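Local coordinates for photosystem II extrinsic protein V (Arthrospira maxima, PDB 1F1C) that carries one covalently bound heme c and, as an extrinsic lumenal subunit of photosystem II, probably helps to stabilise the oxygen-evolving complex, at residues A58-P63 / T78-F83. Numbering follows the deposited sequence.
Sequences ALATPP and TTYDGF. With HEC (heme c), chain C.
With CG anti to its backbone N (chi1 -166°), the side chain of Y80 reaches across to the 58-63 segment and lays one ring face against CA of A60. The A60 methyl packs close, its CB 3.4 Å from CE1 of Y80, while the phenol oxygen comes up beside CB of L59 and hydrogen-bonds to the carbonyl of A56 in helix 54-58. The backbones are also joined directly: N of T61 donates to O of Y80 (3.1 Å), the donor almost in line with the carbonyl (C=O...N 178°) but its N-H bent off that line (142° at the hydrogen). Residues T79 to G82 form a type I beta turn, and D81 OD2 accepts from N of F83 in an Asx turn. At G82 the chain passes so near T61 that CA makes a C-H...O contact with O of T61 (2.9 Å), where a side chain would clash. A water links this carbonyl to OG1 of T78. The paired loops border the heme propionates: N of Y80 lies 2.9 Å from O1D, and O1A sits at the ring edge, in its plane. An alanine in place of Y80 would probably leave the A56 carbonyl without its phenol partner and open a gap against A60.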
loop_
_atom_site.group_PDB
_atom_site.type_symbol
_atom_site.label_atom_id
_atom_site.label_comp_id
_atom_site.label_asym_id
_atom_site.label_seq_id
_atom_site.Cartn_x
_atom_site.Cartn_y
_atom_site.Cartn_z
ATOM N N ALA A 58 -7.727 -7.645 18.174
ATOM C CA ALA A 58 -7.157 -8.230 19.377
ATOM C C ALA A 58 -6.008 -9.188 19.070
ATOM O O ALA A 58 -5.089 -9.340 19.869
ATOM C CB ALA A 58 -8.238 -8.955 20.156
ATOM N N LEU A 59 -6.054 -9.824 17.906
ATOM C CA LEU A 59 -5.019 -10.774 17.539
ATOM C C LEU A 59 -3.865 -10.183 16.738
ATOM O O LEU A 59 -2.978 -10.912 16.288
ATOM C CB LEU A 59 -5.644 -11.949 16.784
ATOM C CG LEU A 59 -6.169 -13.102 17.653
ATOM C CD1 LEU A 59 -6.745 -12.570 18.942
ATOM C CD2 LEU A 59 -7.213 -13.896 16.883
ATOM N N ALA A 60 -3.875 -8.862 16.570
ATOM C CA ALA A 60 -2.812 -8.181 15.841
ATOM C C ALA A 60 -1.595 -8.063 16.757
ATOM O O ALA A 60 -1.666 -8.391 17.942
ATOM C CB ALA A 60 -3.279 -6.792 15.410
ATOM N N THR A 61 -0.479 -7.590 16.215
ATOM C CA THR A 61 0.728 -7.434 17.018
ATOM C C THR A 61 1.332 -6.048 16.869
ATOM O O THR A 61 1.887 -5.717 15.830
ATOM C CB THR A 61 1.796 -8.465 16.628
ATOM O OG1 THR A 61 1.308 -9.781 16.916
ATOM C CG2 THR A 61 3.085 -8.219 17.411
ATOM N N PRO A 62 1.222 -5.214 17.909
ATOM C CA PRO A 62 0.568 -5.522 19.183
ATOM C C PRO A 62 -0.942 -5.432 18.975
ATOM O O PRO A 62 -1.398 -4.988 17.918
ATOM C CB PRO A 62 1.066 -4.418 20.124
ATOM C CG PRO A 62 2.249 -3.814 19.408
ATOM C CD PRO A 62 1.854 -3.893 17.961
ATOM N N PRO A 63 -1.732 -5.869 19.969
ATOM C CA PRO A 63 -3.183 -5.796 19.811
ATOM C C PRO A 63 -3.578 -4.359 19.479
ATOM O O PRO A 63 -3.045 -3.422 20.050
ATOM C CB PRO A 63 -3.701 -6.232 21.179
ATOM C CG PRO A 63 -2.654 -7.215 21.626
ATOM C CD PRO A 63 -1.367 -6.517 21.241
ATOM N N THR A 78 1.788 -0.916 10.489
ATOM C CA THR A 78 2.660 -2.086 10.384
ATOM C C THR A 78 1.830 -3.313 9.977
ATOM O O THR A 78 0.620 -3.353 10.211
ATOM C CB THR A 78 3.340 -2.421 11.718
ATOM O OG1 THR A 78 2.368 -2.995 12.599
ATOM C CG2 THR A 78 3.940 -1.178 12.351
ATOM N N THR A 79 2.481 -4.311 9.378
ATOM C CA THR A 79 1.779 -5.522 8.964
ATOM C C THR A 79 1.063 -6.123 10.157
ATOM O O THR A 79 1.293 -5.726 11.290
ATOM C CB THR A 79 2.745 -6.580 8.388
ATOM O OG1 THR A 79 3.914 -6.660 9.215
ATOM C CG2 THR A 79 3.138 -6.221 6.961
ATOM N N TYR A 80 0.195 -7.088 9.906
ATOM C CA TYR A 80 -0.544 -7.708 10.993
ATOM C C TYR A 80 0.393 -8.261 12.066
ATOM O O TYR A 80 0.150 -8.099 13.257
ATOM C CB TYR A 80 -1.431 -8.821 10.454
ATOM C CG TYR A 80 -2.473 -9.286 11.438
ATOM C CD1 TYR A 80 -3.398 -8.388 11.980
ATOM C CD2 TYR A 80 -2.557 -10.626 11.809
ATOM C CE1 TYR A 80 -4.383 -8.817 12.867
ATOM C CE2 TYR A 80 -3.540 -11.063 12.694
ATOM C CZ TYR A 80 -4.448 -10.156 13.217
ATOM O OH TYR A 80 -5.419 -10.606 14.077
ATOM N N ASP A 81 1.475 -8.899 11.638
ATOM C CA ASP A 81 2.443 -9.455 12.580
ATOM C C ASP A 81 3.271 -8.315 13.182
ATOM O O ASP A 81 4.261 -8.541 13.888
ATOM C CB ASP A 81 3.348 -10.464 11.865
ATOM C CG ASP A 81 4.253 -9.812 10.845
ATOM O OD1 ASP A 81 4.988 -10.544 10.154
ATOM O OD2 ASP A 81 4.234 -8.568 10.740
ATOM N N GLY A 82 2.838 -7.091 12.873
ATOM C CA GLY A 82 3.463 -5.870 13.352
ATOM C C GLY A 82 4.971 -5.730 13.268
ATOM O O GLY A 82 5.568 -5.040 14.102
ATOM N N PHE A 83 5.613 -6.332 12.275
ATOM C CA PHE A 83 7.051 -6.204 12.249
ATOM C C PHE A 83 7.632 -5.570 10.987
ATOM O O PHE A 83 8.844 -5.356 10.883
ATOM C CB PHE A 83 7.660 -7.569 12.616
ATOM C CG PHE A 83 8.202 -8.351 11.465
ATOM C CD1 PHE A 83 9.440 -8.032 10.914
ATOM C CD2 PHE A 83 7.512 -9.455 10.972
ATOM C CE1 PHE A 83 9.977 -8.779 9.909
ATOM C CE2 PHE A 83 8.048 -10.215 9.960
ATOM C CZ PHE A 83 9.284 -9.871 9.434
HETATM FE FE HEC C . -6.159 0.185 6.766
HETATM C CHA HEC C . -4.971 -2.706 8.096
HETATM C CHB HEC C . -7.075 1.243 9.977
HETATM C CHC HEC C . -7.183 3.210 5.584
HETATM C CHD HEC C . -5.730 -1.016 3.634
HETATM N NA HEC C . -5.984 -0.534 8.615
HETATM C C1A HEC C . -5.453 -1.741 8.982
HETATM C C2A HEC C . -5.596 -1.921 10.402
HETATM C C3A HEC C . -6.173 -0.837 10.921
HETATM C C4A HEC C . -6.455 0.005 9.812
HETATM C CMA HEC C . -6.310 -0.443 12.383
HETATM C CAA HEC C . -5.141 -3.100 11.195
HETATM C CBA HEC C . -6.257 -4.110 11.135
HETATM C CGA HEC C . -6.013 -5.263 12.065
HETATM O O1A HEC C . -4.937 -5.295 12.693
HETATM O O2A HEC C . -6.892 -6.136 12.168
HETATM N NB HEC C . -6.921 1.850 7.583
HETATM C C1B HEC C . -7.268 2.110 8.929
HETATM C C2B HEC C . -7.714 3.451 9.114
HETATM C C3B HEC C . -7.616 4.046 7.908
HETATM C C4B HEC C . -7.195 3.045 6.954
HETATM C CMB HEC C . -8.223 4.099 10.391
HETATM C CAB HEC C . -7.849 5.398 7.659
HETATM C CBB HEC C . -7.056 6.406 8.240
HETATM N NC HEC C . -6.433 0.911 5.002
HETATM C C1C HEC C . -6.884 2.180 4.678
HETATM C C2C HEC C . -6.971 2.354 3.268
HETATM C C3C HEC C . -6.510 1.206 2.693
HETATM C C4C HEC C . -6.219 0.286 3.796
HETATM C CMC HEC C . -7.546 3.564 2.534
HETATM C CAC HEC C . -6.489 0.943 1.298
HETATM C CBC HEC C . -5.739 1.755 0.394
HETATM N ND HEC C . -5.436 -1.478 6.020
HETATM C C1D HEC C . -5.281 -1.805 4.692
HETATM C C2D HEC C . -4.693 -3.092 4.537
HETATM C C3D HEC C . -4.482 -3.560 5.783
HETATM C C4D HEC C . -4.969 -2.573 6.709
HETATM C CMD HEC C . -4.551 -3.883 3.217
HETATM C CAD HEC C . -3.770 -4.861 6.167
HETATM C CBD HEC C . -2.256 -4.683 6.281
HETATM C CGD HEC C . -1.543 -5.952 6.741
HETATM O O1D HEC C . -1.727 -6.373 7.897
HETATM O O2D HEC C . -0.794 -6.538 5.935
HETATM O O HOH W 1 -0.157 -3.925 14.155
#